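Long-range contacts in polyhedrin (Uranotaenia sapphirina cypovirus, PDB 4ZQX), which forms the crystalline matrix of the occlusion bodies that embed cypovirus particles, and probably binds ATP: residues N26-I31 with H44-F49; P48-G53 with E199-V204; K101-L106 with A162-L167; G108-N113 with V176-N181. All coordinates share one frame; numbering follows the deposited sequence.

Contact 1: residues N26-I31 with H44-F49; sequences NMELVI and HFANPF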
loop_
_atom_site.group_PDB
_atom_site.type_symbol
_atom_site.label_atom_id
_atom_site.label_comp_id
_atom_site.label_asym_id
_atom_site.label_seq_id
_atom_site.Cartn_x
_atom_site.Cartn_y
_atom_site.Cartn_z
ATOM N N ASN A 26 8.828 17.109 -3.192
ATOM C CA ASN A 26 8.793 16.102 -2.147
ATOM C C ASN A 26 9.607 16.434 -0.900
ATOM O O ASN A 26 10.718 16.938 -0.988
ATOM C CB ASN A 26 9.299 14.767 -2.692
ATOM C CG ASN A 26 8.281 14.052 -3.528
ATOM O OD1 ASN A 26 7.082 14.132 -3.277
ATOM N ND2 ASN A 26 8.752 13.335 -4.534
ATOM N N MET A 27 9.058 16.082 0.257
ATOM C CA MET A 27 9.871 15.834 1.449
ATOM C C MET A 27 10.436 14.429 1.299
ATOM O O MET A 27 9.814 13.581 0.633
ATOM C CB MET A 27 9.038 15.914 2.725
ATOM C CG MET A 27 8.399 17.281 2.969
ATOM S SD MET A 27 7.205 17.220 4.335
ATOM C CE MET A 27 5.862 16.365 3.536
ATOM N N GLU A 28 11.604 14.189 1.894
ATOM C CA GLU A 28 12.298 12.909 1.742
ATOM C C GLU A 28 12.527 12.239 3.090
ATOM O O GLU A 28 12.922 12.894 4.061
ATOM C CB GLU A 28 13.657 13.114 1.063
ATOM C CG GLU A 28 13.620 13.930 -0.211
ATOM C CD GLU A 28 12.988 13.220 -1.398
ATOM O OE1 GLU A 28 12.887 11.983 -1.364
ATOM O OE2 GLU A 28 12.626 13.911 -2.380
ATOM N N LEU A 29 12.290 10.928 3.143
ATOM C CA LEU A 29 12.548 10.124 4.341
ATOM C C LEU A 29 13.379 8.894 3.955
ATOM O O LEU A 29 12.992 8.123 3.081
ATOM C CB LEU A 29 11.227 9.666 4.974
ATOM C CG LEU A 29 11.290 8.615 6.092
ATOM C CD1 LEU A 29 11.985 9.148 7.329
ATOM C CD2 LEU A 29 9.888 8.120 6.435
ATOM N N VAL A 30 14.534 8.737 4.584
ATOM C CA VAL A 30 15.291 7.499 4.491
ATOM C C VAL A 30 15.453 6.909 5.868
ATOM O O VAL A 30 15.976 7.541 6.775
ATOM C CB VAL A 30 16.679 7.702 3.877
ATOM C CG1 VAL A 30 17.465 6.379 3.876
ATOM C CG2 VAL A 30 16.551 8.230 2.463
ATOM N N ILE A 31 14.981 5.683 6.015
ATOM C CA ILE A 31 15.172 4.937 7.243
ATOM C C ILE A 31 16.247 3.907 7.011
ATOM O O ILE A 31 16.194 3.180 6.026
ATOM C CB ILE A 31 13.872 4.242 7.649
ATOM C CG1 ILE A 31 12.789 5.306 7.842
ATOM C CG2 ILE A 31 14.079 3.409 8.923
ATOM C CD1 ILE A 31 11.427 4.769 8.083
ATOM N N HIS A 44 13.255 4.041 1.495
ATOM C CA HIS A 44 13.006 5.422 1.072
ATOM C C HIS A 44 11.536 5.702 0.789
ATOM O O HIS A 44 10.893 4.947 0.051
ATOM C CB HIS A 44 13.810 5.769 -0.183
ATOM C CG HIS A 44 13.455 7.110 -0.735
ATOM N ND1 HIS A 44 12.629 7.275 -1.828
ATOM C CD2 HIS A 44 13.761 8.358 -0.304
ATOM C CE1 HIS A 44 12.465 8.566 -2.062
ATOM N NE2 HIS A 44 13.133 9.243 -1.147
ATOM N N PHE A 45 11.031 6.809 1.341
ATOM C CA PHE A 45 9.655 7.262 1.117
ATOM C C PHE A 45 9.702 8.735 0.783
ATOM O O PHE A 45 10.570 9.452 1.268
ATOM C CB PHE A 45 8.788 7.126 2.376
ATOM C CG PHE A 45 8.692 5.732 2.915
ATOM C CD1 PHE A 45 9.654 5.250 3.787
ATOM C CD2 PHE A 45 7.624 4.910 2.577
ATOM C CE1 PHE A 45 9.566 3.959 4.299
ATOM C CE2 PHE A 45 7.535 3.616 3.080
ATOM C CZ PHE A 45 8.500 3.146 3.948
ATOM N N ALA A 46 8.744 9.202 -0.000
ATOM C CA ALA A 46 8.650 10.626 -0.319
ATOM C C ALA A 46 7.222 11.041 -0.626
ATOM O O ALA A 46 6.445 10.266 -1.181
ATOM C CB ALA A 46 9.541 10.952 -1.507
ATOM N N ASN A 47 6.910 12.293 -0.306
ATOM C CA ASN A 47 5.633 12.932 -0.696
ATOM C C ASN A 47 5.717 14.422 -0.450
ATOM O O ASN A 47 6.484 14.840 0.397
ATOM C CB ASN A 47 4.473 12.375 0.136
ATOM C CG ASN A 47 3.118 12.729 -0.445
ATOM O OD1 ASN A 47 2.421 13.631 0.037
ATOM N ND2 ASN A 47 2.732 12.012 -1.489
ATOM N N PRO A 48 4.920 15.232 -1.170
ATOM C CA PRO A 48 4.997 16.669 -0.886
ATOM C C PRO A 48 4.172 17.103 0.313
ATOM O O PRO A 48 4.437 18.177 0.830
ATOM C CB PRO A 48 4.419 17.313 -2.168
ATOM C CG PRO A 48 4.510 16.241 -3.217
ATOM C CD PRO A 48 4.234 14.972 -2.447
ATOM N N PHE A 49 3.176 16.322 0.722
ATOM C CA PHE A 49 2.186 16.791 1.701
ATOM C C PHE A 49 2.226 16.035 3.031
ATOM O O PHE A 49 2.248 16.641 4.103
ATOM C CB PHE A 49 0.800 16.706 1.059
ATOM C CG PHE A 49 0.726 17.406 -0.264
ATOM C CD1 PHE A 49 0.833 18.782 -0.323
ATOM C CD2 PHE A 49 0.593 16.694 -1.450
ATOM C CE1 PHE A 49 0.785 19.446 -1.537
ATOM C CE2 PHE A 49 0.536 17.354 -2.664
ATOM C CZ PHE A 49 0.636 18.728 -2.704
#
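His44 and Glu28 meet across a beta hairpin, strand 27-34 running antiparallel to strand 40-47. His44 NE2 donates to Glu28 OE1 at 2.8 Å, N-H...O angle 162°, and the carboxylate lies nearly coplanar with the imidazole, 13° off. The Glu28 chain is folded at chi2 (-71°), which turns CD back toward the neighbouring strand, where OE1 also rests 3.5 Å from Ala46 CB; the small methyl fits beside the carboxylate oxygen. Leu29 and Phe45 form a hydrogen-bonded pair with both N-H...O links at 2.9 Å (Leu29 N to Phe45 O, Phe45 N to Leu29 O). At the next hydrogen-bonded pair, two residues away, Met27 N gives to Asn47 O, while the return bond from Asn47 N to Met27 O is weak. Asn47 OD1 accepts from Phe49 N at 2.9 Å, an Asx turn that bends the chain as the strand ends; OD1 also accepts from Val50 N, and ND2 gives to Gly200 O. Asn26 OD1 lies 3.1 Å from Pro48 CD, and ND2 donates to Asp136 of the second subunit. On the face that carries Met27, Leu29 and Phe45, Leu29 CD2 packs 3.9 Å from Phe45 CD1. Asp136 and Tyr133 of that subunit also approach Glu28 OE2 and the His44 ring, respectively. The buried imidazole N-H thus has a carboxylate acceptor, and the second carboxylate nearby would probably favour a shared proton or a positively charged His44.

Contact 2: residues P48-G53 with E199-V204; sequences PFVIKG and EGLDTV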
loop_
_atom_site.group_PDB
_atom_site.type_symbol
_atom_site.label_atom_id
_atom_site.label_comp_id
_atom_site.label_asym_id
_atom_site.label_seq_id
_atom_site.Cartn_x
_atom_site.Cartn_y
_atom_site.Cartn_z
ATOM N N PRO A 48 4.920 15.232 -1.170
ATOM C CA PRO A 48 4.997 16.669 -0.886
ATOM C C PRO A 48 4.172 17.103 0.313
ATOM O O PRO A 48 4.437 18.177 0.830
ATOM C CB PRO A 48 4.419 17.313 -2.168
ATOM C CG PRO A 48 4.510 16.241 -3.217
ATOM C CD PRO A 48 4.234 14.972 -2.447
ATOM N N PHE A 49 3.176 16.322 0.722
ATOM C CA PHE A 49 2.186 16.791 1.701
ATOM C C PHE A 49 2.226 16.035 3.031
ATOM O O PHE A 49 2.248 16.641 4.103
ATOM C CB PHE A 49 0.800 16.706 1.059
ATOM C CG PHE A 49 0.726 17.406 -0.264
ATOM C CD1 PHE A 49 0.833 18.782 -0.323
ATOM C CD2 PHE A 49 0.593 16.694 -1.450
ATOM C CE1 PHE A 49 0.785 19.446 -1.537
ATOM C CE2 PHE A 49 0.536 17.354 -2.664
ATOM C CZ PHE A 49 0.636 18.728 -2.704
ATOM N N VAL A 50 2.231 14.715 2.963
ATOM C CA VAL A 50 2.422 13.876 4.145
ATOM C C VAL A 50 3.179 12.628 3.753
ATOM O O VAL A 50 2.685 11.841 2.942
ATOM C CB VAL A 50 1.077 13.411 4.782
ATOM C CG1 VAL A 50 1.362 12.803 6.130
ATOM C CG2 VAL A 50 0.094 14.538 4.903
ATOM N N ILE A 51 4.383 12.439 4.296
ATOM C CA ILE A 51 5.080 11.161 4.107
ATOM C C ILE A 51 4.492 10.187 5.113
ATOM O O ILE A 51 4.364 10.522 6.290
ATOM C CB ILE A 51 6.601 11.216 4.360
ATOM C CG1 ILE A 51 7.265 12.326 3.546
ATOM C CG2 ILE A 51 7.227 9.834 4.044
ATOM C CD1 ILE A 51 8.760 12.457 3.813
ATOM N N LYS A 52 4.134 8.992 4.648
ATOM C CA LYS A 52 3.672 7.923 5.527
ATOM C C LYS A 52 4.620 6.735 5.387
ATOM O O LYS A 52 4.528 5.966 4.440
ATOM C CB LYS A 52 2.238 7.543 5.173
ATOM C CG LYS A 52 1.287 8.693 5.426
ATOM C CD LYS A 52 -0.122 8.407 5.025
ATOM C CE LYS A 52 -0.975 9.655 5.284
ATOM N NZ LYS A 52 -2.426 9.470 5.098
ATOM N N GLY A 53 5.574 6.638 6.311
ATOM C CA GLY A 53 6.584 5.598 6.292
ATOM C C GLY A 53 6.151 4.476 7.213
ATOM O O GLY A 53 6.264 4.588 8.427
ATOM N N GLU A 199 -5.178 14.169 -4.333
ATOM C CA GLU A 199 -4.709 13.423 -5.494
ATOM C C GLU A 199 -3.221 13.111 -5.411
ATOM O O GLU A 199 -2.758 12.132 -6.004
ATOM C CB GLU A 199 -5.012 14.203 -6.772
ATOM C CG GLU A 199 -6.474 14.101 -7.167
ATOM C CD GLU A 199 -6.944 15.191 -8.109
ATOM O OE1 GLU A 199 -6.127 15.989 -8.590
ATOM O OE2 GLU A 199 -8.165 15.250 -8.361
ATOM N N GLY A 200 -2.470 13.939 -4.687
ATOM C CA GLY A 200 -1.025 13.780 -4.616
ATOM C C GLY A 200 -0.510 12.884 -3.495
ATOM O O GLY A 200 0.654 12.494 -3.491
ATOM N N LEU A 201 -1.376 12.551 -2.545
ATOM C CA LEU A 201 -1.011 11.677 -1.440
ATOM C C LEU A 201 -0.688 10.271 -1.939
ATOM O O LEU A 201 -1.398 9.735 -2.781
ATOM C CB LEU A 201 -2.170 11.597 -0.454
ATOM C CG LEU A 201 -2.554 12.890 0.266
ATOM C CD1 LEU A 201 -3.749 12.661 1.173
ATOM C CD2 LEU A 201 -1.384 13.433 1.073
ATOM N N ASP A 202 0.397 9.692 -1.424
ATOM C CA ASP A 202 0.696 8.275 -1.648
ATOM C C ASP A 202 0.909 7.938 -3.127
ATOM O O ASP A 202 0.445 6.897 -3.591
ATOM C CB ASP A 202 -0.453 7.396 -1.103
ATOM C CG ASP A 202 -0.869 7.761 0.313
ATOM O OD1 ASP A 202 -0.001 7.889 1.191
ATOM O OD2 ASP A 202 -2.087 7.915 0.551
ATOM N N THR A 203 1.623 8.791 -3.858
ATOM C CA THR A 203 1.812 8.595 -5.293
ATOM C C THR A 203 3.272 8.349 -5.712
ATOM O O THR A 203 3.553 8.236 -6.907
ATOM C CB THR A 203 1.263 9.803 -6.084
ATOM O OG1 THR A 203 1.910 10.992 -5.639
ATOM C CG2 THR A 203 -0.230 9.972 -5.856
ATOM N N VAL A 204 4.192 8.253 -4.750
ATOM C CA VAL A 204 5.599 8.077 -5.079
ATOM C C VAL A 204 6.044 6.649 -4.745
ATOM O O VAL A 204 5.802 6.161 -3.637
ATOM C CB VAL A 204 6.481 9.091 -4.327
ATOM C CG1 VAL A 204 7.926 8.992 -4.803
ATOM C CG2 VAL A 204 5.924 10.524 -4.507
HETATM O O HOH W 1 1.625 9.997 1.154
HETATM O O HOH W 2 -3.315 8.310 2.868
#
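The Phe49 ring has Pro48 CB on one face, 3.8 Å above its plane and over the centre, while Gly200 CA comes to its edge, 4.4 Å from CE2. Glycine suits this place because a beta carbon there would point at the ring and collide with CE2. Tyr23 also meets the ring. Beside it, Leu201 lays CD2 against Phe49 CB at 3.9 Å and reaches Val50 CG2 as well, branched apolar groups filling the join between the start of strand 50-55 and the turn at the end of helix 194-200. That turn, type II from Gly200 to Thr203, is fastened within itself by Thr203 OG1, which donates to Gly200 O.

The polar side is bridged by water. One molecule donates to Val50 O (2.8 Å) and to Asp202 OD1 (2.7 Å), and accepts a weak bond from Asp202 N. A second accepts from Lys52 NZ and donates to Asp202 OD2. The Lys52 chain is extended beyond CG, and NZ also donates to Leu201 O and Ile198 O of the third subunit. With NZ 4.8 Å from Asp202 OD2, the opposite charges probably attract through the intervening water, while the ammonium itself is committed to the subunit interface.

Contact 3: residues K101-L106 with A162-L167; sequences KLSFYL and AWYVEL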
loop_
_atom_site.group_PDB
_atom_site.type_symbol
_atom_site.label_atom_id
_atom_site.label_comp_id
_atom_site.label_asym_id
_atom_site.label_seq_id
_atom_site.Cartn_x
_atom_site.Cartn_y
_atom_site.Cartn_z
ATOM N N LYS A 101 20.263 -0.763 15.640
ATOM C CA LYS A 101 20.079 0.677 15.604
ATOM C C LYS A 101 19.193 1.051 14.421
ATOM O O LYS A 101 19.279 0.432 13.360
ATOM C CB LYS A 101 21.447 1.344 15.443
ATOM C CG LYS A 101 21.390 2.845 15.218
ATOM C CD LYS A 101 22.772 3.520 15.352
ATOM C CE LYS A 101 23.673 3.220 14.164
ATOM N NZ LYS A 101 24.931 4.042 14.178
ATOM N N LEU A 102 18.357 2.072 14.608
ATOM C CA LEU A 102 17.604 2.680 13.513
ATOM C C LEU A 102 17.956 4.149 13.412
ATOM O O LEU A 102 18.082 4.828 14.436
ATOM C CB LEU A 102 16.105 2.551 13.737
ATOM C CG LEU A 102 15.524 1.148 13.810
ATOM C CD1 LEU A 102 14.065 1.187 14.226
ATOM C CD2 LEU A 102 15.670 0.481 12.476
ATOM N N SER A 103 18.139 4.614 12.177
ATOM C CA SER A 103 18.423 6.003 11.868
ATOM C C SER A 103 17.349 6.510 10.928
ATOM O O SER A 103 17.043 5.855 9.937
ATOM C CB SER A 103 19.773 6.109 11.161
ATOM O OG SER A 103 20.793 5.549 11.950
ATOM N N PHE A 104 16.814 7.688 11.232
ATOM C CA PHE A 104 15.753 8.307 10.455
ATOM C C PHE A 104 16.279 9.621 9.899
ATOM O O PHE A 104 16.568 10.530 10.661
ATOM C CB PHE A 104 14.525 8.590 11.335
ATOM C CG PHE A 104 13.887 7.359 11.899
ATOM C CD1 PHE A 104 14.396 6.755 13.033
ATOM C CD2 PHE A 104 12.781 6.801 11.292
ATOM C CE1 PHE A 104 13.816 5.620 13.539
ATOM C CE2 PHE A 104 12.206 5.672 11.797
ATOM C CZ PHE A 104 12.729 5.078 12.924
ATOM N N TYR A 105 16.388 9.711 8.576
ATOM C CA TYR A 105 16.897 10.901 7.902
ATOM C C TYR A 105 15.757 11.612 7.180
ATOM O O TYR A 105 15.112 11.017 6.331
ATOM C CB TYR A 105 17.995 10.497 6.916
ATOM C CG TYR A 105 19.240 10.022 7.626
ATOM C CD1 TYR A 105 20.112 10.936 8.201
ATOM C CD2 TYR A 105 19.529 8.670 7.757
ATOM C CE1 TYR A 105 21.241 10.525 8.879
ATOM C CE2 TYR A 105 20.675 8.251 8.411
ATOM C CZ TYR A 105 21.523 9.190 8.982
ATOM O OH TYR A 105 22.675 8.826 9.662
ATOM N N LEU A 106 15.502 12.868 7.551
ATOM C CA LEU A 106 14.411 13.655 6.969
ATOM C C LEU A 106 14.975 14.877 6.263
ATOM O O LEU A 106 15.805 15.590 6.837
ATOM C CB LEU A 106 13.432 14.125 8.061
ATOM C CG LEU A 106 12.481 13.107 8.698
ATOM C CD1 LEU A 106 13.225 12.095 9.552
ATOM C CD2 LEU A 106 11.428 13.824 9.535
ATOM N N ALA A 162 17.938 14.450 11.645
ATOM C CA ALA A 162 17.883 13.020 11.854
ATOM C C ALA A 162 17.455 12.672 13.271
ATOM O O ALA A 162 17.489 13.511 14.173
ATOM C CB ALA A 162 19.233 12.400 11.560
ATOM N N TRP A 163 17.041 11.424 13.452
ATOM C CA TRP A 163 16.737 10.888 14.781
ATOM C C TRP A 163 17.281 9.459 14.879
ATOM O O TRP A 163 17.247 8.716 13.900
ATOM C CB TRP A 163 15.228 10.953 15.073
ATOM C CG TRP A 163 14.894 10.590 16.497
ATOM C CD1 TRP A 163 15.146 11.339 17.609
ATOM C CD2 TRP A 163 14.269 9.382 16.964
ATOM N NE1 TRP A 163 14.719 10.677 18.737
ATOM C CE2 TRP A 163 14.168 9.481 18.369
ATOM C CE3 TRP A 163 13.760 8.239 16.328
ATOM C CZ2 TRP A 163 13.614 8.472 19.155
ATOM C CZ3 TRP A 163 13.201 7.236 17.105
ATOM C CH2 TRP A 163 13.120 7.366 18.507
ATOM N N TYR A 164 17.793 9.085 16.054
ATOM C CA TYR A 164 18.442 7.786 16.242
ATOM C C TYR A 164 17.861 7.060 17.419
ATOM O O TYR A 164 17.493 7.682 18.398
ATOM C CB TYR A 164 19.946 7.959 16.482
ATOM C CG TYR A 164 20.626 8.681 15.364
ATOM C CD1 TYR A 164 21.083 8.002 14.245
ATOM C CD2 TYR A 164 20.770 10.059 15.398
ATOM C CE1 TYR A 164 21.683 8.670 13.207
ATOM C CE2 TYR A 164 21.360 10.734 14.361
ATOM C CZ TYR A 164 21.811 10.036 13.261
ATOM O OH TYR A 164 22.398 10.713 12.204
ATOM N N VAL A 165 17.776 5.740 17.319
ATOM C CA VAL A 165 17.320 4.928 18.435
ATOM C C VAL A 165 18.017 3.574 18.419
ATOM O O VAL A 165 18.220 2.971 17.380
ATOM C CB VAL A 165 15.762 4.752 18.454
ATOM C CG1 VAL A 165 15.266 3.955 17.253
ATOM C CG2 VAL A 165 15.317 4.071 19.742
ATOM N N GLU A 166 18.402 3.130 19.606
ATOM C CA GLU A 166 18.987 1.819 19.818
ATOM C C GLU A 166 17.875 0.874 20.251
ATOM O O GLU A 166 17.089 1.198 21.142
ATOM C CB GLU A 166 20.055 1.927 20.917
ATOM C CG GLU A 166 20.870 0.701 21.131
ATOM C CD GLU A 166 21.954 0.900 22.190
ATOM O OE1 GLU A 166 22.034 1.981 22.815
ATOM O OE2 GLU A 166 22.737 -0.039 22.391
ATOM N N LEU A 167 17.801 -0.283 19.611
ATOM C CA LEU A 167 16.804 -1.286 19.945
ATOM C C LEU A 167 17.333 -2.211 21.022
ATOM O O LEU A 167 18.527 -2.208 21.316
ATOM C CB LEU A 167 16.406 -2.086 18.699
ATOM C CG LEU A 167 15.713 -1.261 17.610
ATOM C CD1 LEU A 167 15.143 -2.200 16.549
ATOM C CD2 LEU A 167 14.605 -0.357 18.165
#
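Phe104 N donates to Trp163 O and Leu102 N to Val165 O, each at 2.9 Å, and with the two return bonds they make 101-106 and 162-167 neighbouring antiparallel strands of the larger beta sheet. The Leu102 bond is nearly straight, 172° at the hydrogen. On the face carrying Ser103, Tyr105 and Tyr164, Tyr164 OH donates to Tyr105 OH at 3.2 Å; the Tyr105 hydroxyl in turn is bonded to the backbone N of Leu230, a residue of the ATP pocket. Tyrosine suits both places, since each ring packs against a small neighbour, Ala162 or Ser103, while its hydroxyl reaches a polar partner. Ser103 brings OG to the edge of the Tyr164 ring, and Ala162 CB packs against Tyr105 CD1.

The other face is apolar. There Phe104 and Trp163 lie side by side, pointing the same way, their six-membered rings oblique at 43°. Ile174 and Val176 of strand 173-179 cover Phe104 from the second sheet, and Leu102 also packs on Ile174. Val165 CG1 occupies the crowded position between backbone N and carbonyl carbon (chi1 66°), from which it touches Leu102 CB at 3.9 Å. The closest approach of the Phe104 and Trp163 rings sets Phe104 CD1 3.7 Å from Trp163 CE3, at the edge of the indole.

Contact 4: residues G108-N113 with V176-N181; sequences GNVDWN and VIVPRN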
loop_
_atom_site.group_PDB
_atom_site.type_symbol
_atom_site.label_atom_id
_atom_site.label_comp_id
_atom_site.label_asym_id
_atom_site.label_seq_id
_atom_site.Cartn_x
_atom_site.Cartn_y
_atom_site.Cartn_z
ATOM N N GLY A 108 13.844 18.254 3.706
ATOM C CA GLY A 108 12.867 19.026 2.971
ATOM C C GLY A 108 12.069 19.980 3.818
ATOM O O GLY A 108 12.487 20.368 4.917
ATOM N N ASN A 109 10.908 20.369 3.283
ATOM C CA ASN A 109 10.082 21.403 3.894
ATOM C C ASN A 109 9.145 20.821 4.954
ATOM O O ASN A 109 7.928 20.915 4.847
ATOM C CB ASN A 109 9.313 22.154 2.806
ATOM C CG ASN A 109 8.761 23.479 3.287
ATOM O OD1 ASN A 109 9.258 24.060 4.250
ATOM N ND2 ASN A 109 7.729 23.966 2.611
ATOM N N VAL A 110 9.750 20.243 5.994
ATOM C CA VAL A 110 9.053 19.492 7.032
ATOM C C VAL A 110 8.523 20.360 8.169
ATOM O O VAL A 110 9.154 21.320 8.577
ATOM C CB VAL A 110 10.006 18.426 7.616
ATOM C CG1 VAL A 110 9.382 17.677 8.825
ATOM C CG2 VAL A 110 10.459 17.464 6.518
ATOM N N ASP A 111 7.346 20.006 8.677
ATOM C CA ASP A 111 6.826 20.623 9.890
ATOM C C ASP A 111 7.472 19.902 11.076
ATOM O O ASP A 111 6.992 18.847 11.526
ATOM C CB ASP A 111 5.306 20.507 9.975
ATOM C CG ASP A 111 4.733 21.272 11.160
ATOM O OD1 ASP A 111 5.509 21.657 12.069
ATOM O OD2 ASP A 111 3.506 21.496 11.185
ATOM N N TRP A 112 8.573 20.458 11.574
ATOM C CA TRP A 112 9.321 19.809 12.646
ATOM C C TRP A 112 8.551 19.764 13.962
ATOM O O TRP A 112 8.875 18.964 14.835
ATOM C CB TRP A 112 10.682 20.493 12.852
ATOM C CG TRP A 112 11.467 20.588 11.584
ATOM C CD1 TRP A 112 11.709 21.713 10.859
ATOM C CD2 TRP A 112 12.095 19.514 10.884
ATOM N NE1 TRP A 112 12.448 21.407 9.743
ATOM C CE2 TRP A 112 12.703 20.063 9.736
ATOM C CE3 TRP A 112 12.208 18.142 11.120
ATOM C CZ2 TRP A 112 13.415 19.291 8.820
ATOM C CZ3 TRP A 112 12.921 17.367 10.199
ATOM C CH2 TRP A 112 13.525 17.958 9.068
ATOM N N ASN A 113 7.535 20.610 14.118
ATOM C CA ASN A 113 6.696 20.542 15.304
ATOM C C ASN A 113 5.817 19.285 15.346
ATOM O O ASN A 113 5.394 18.842 16.423
ATOM C CB ASN A 113 5.786 21.762 15.371
ATOM C CG ASN A 113 6.497 22.993 15.875
ATOM O OD1 ASN A 113 7.155 23.704 15.111
ATOM N ND2 ASN A 113 6.351 23.262 17.175
ATOM N N VAL A 176 5.896 6.312 10.671
ATOM C CA VAL A 176 6.436 7.659 10.601
ATOM C C VAL A 176 5.454 8.501 9.804
ATOM O O VAL A 176 5.059 8.121 8.699
ATOM C CB VAL A 176 7.813 7.670 9.902
ATOM C CG1 VAL A 176 8.397 9.084 9.850
ATOM C CG2 VAL A 176 8.752 6.774 10.624
ATOM N N ILE A 177 5.041 9.622 10.381
ATOM C CA ILE A 177 4.155 10.559 9.714
ATOM C C ILE A 177 4.873 11.894 9.633
ATOM O O ILE A 177 5.232 12.442 10.670
ATOM C CB ILE A 177 2.848 10.734 10.508
ATOM C CG1 ILE A 177 2.144 9.385 10.648
ATOM C CG2 ILE A 177 1.908 11.721 9.793
ATOM C CD1 ILE A 177 0.971 9.380 11.600
ATOM N N VAL A 178 5.081 12.406 8.421
ATOM C CA VAL A 178 5.869 13.623 8.203
ATOM C C VAL A 178 5.052 14.654 7.441
ATOM O O VAL A 178 4.960 14.582 6.211
ATOM C CB VAL A 178 7.132 13.342 7.388
ATOM C CG1 VAL A 178 7.984 14.592 7.292
ATOM C CG2 VAL A 178 7.917 12.221 8.009
ATOM N N PRO A 179 4.450 15.625 8.156
ATOM C CA PRO A 179 3.611 16.628 7.483
ATOM C C PRO A 179 4.421 17.803 6.950
ATOM O O PRO A 179 5.483 18.133 7.496
ATOM C CB PRO A 179 2.664 17.111 8.601
ATOM C CG PRO A 179 3.091 16.450 9.837
ATOM C CD PRO A 179 4.417 15.806 9.612
ATOM N N ARG A 180 3.918 18.404 5.878
ATOM C CA ARG A 180 4.520 19.590 5.302
ATOM C C ARG A 180 4.414 20.836 6.208
ATOM O O ARG A 180 3.383 21.082 6.826
ATOM C CB ARG A 180 3.841 19.895 3.967
ATOM C CG ARG A 180 4.573 20.972 3.184
ATOM C CD ARG A 180 3.965 21.235 1.816
ATOM N NE ARG A 180 4.875 22.051 1.011
ATOM C CZ ARG A 180 5.885 21.572 0.270
ATOM N NH1 ARG A 180 6.146 20.259 0.176
ATOM N NH2 ARG A 180 6.645 22.418 -0.393
ATOM N N ASN A 181 5.487 21.619 6.261
ATOM C CA ASN A 181 5.484 22.922 6.913
ATOM C C ASN A 181 4.486 23.907 6.248
ATOM O O ASN A 181 4.629 24.267 5.077
ATOM C CB ASN A 181 6.931 23.451 6.877
ATOM C CG ASN A 181 7.072 24.869 7.417
ATOM O OD1 ASN A 181 6.144 25.434 7.966
ATOM N ND2 ASN A 181 8.261 25.440 7.264
HETATM O O HOH W 3 10.627 23.305 7.527
#
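Val110 O receives a hydrogen bond from a water at 2.7 Å, and that same water accepts a weak bond from Asn181 ND2, so the water links the carbonyl, if weakly, to the other segment. Two direct backbone bonds flank it: Asn181 N donates to Asn109 O and Asp111 N to Pro179 O, each at 2.9 Å and close to straight (171° and 169°). Proline, which has no N-H to give, suits a place where the backbone bond across the contact needs just its carbonyl, and Asp111 CB rests 3.4 Å from that same Pro179 O. Asn109 is the centre of an inverse gamma turn, closed by a weak bond from Val110 N to Gly108 O; the backbone angles of Gly108 themselves call for glycine, since a beta carbon would run into the carbonyl oxygen of the residue before.

The Asn109 amide comes over one face of the Arg180 guanidinium, with ND2 3.5 Å from NH2 and the planes 86° apart. Arginine fits here because its chain, extended from CG to NE, carries the guanidinium past Asn109 toward acceptors elsewhere: NH1 donates to Pro48 O and Ala25 O. Asn181 OD1 is likewise taken, by His183 N. On the apolar side Val110 CG1 meets Val178 CG1 at 3.7 Å, and Met27 packs on both valines. The backbones form a single beta bridge, Val110 with Arg180, which pins the irregular loop between strands 101-107 and 116-120 to the end of strand 173-179 in the three-stranded sheet.

Overall arrangement
Contacts 1 and 3 belong to one antiparallel sheet, joined where strands 27-34 and 101-107 lie next to each other: Val30 O and Tyr105 N are 2.8 Å apart, a probable hydrogen bond. Contacts 2 and 4 reach the smaller sheet, in which strands 50-55 and 173-179 are neighbours, with a probable hydrogen bond of 2.9 Å between Gly53 O and Val176 N. Phe104 and Leu106 of contact 3 pack on Val176 and Val178. Contacts 2 and 3 do not touch; their centres are 21 Å apart. Bound ATP is nearest contact 3, about 8 Å from the Tyr164 side chain. Contact 2 lies away from the ATP site; contacts 1 and 2 both touch the second subunit, 2 and 4 the third.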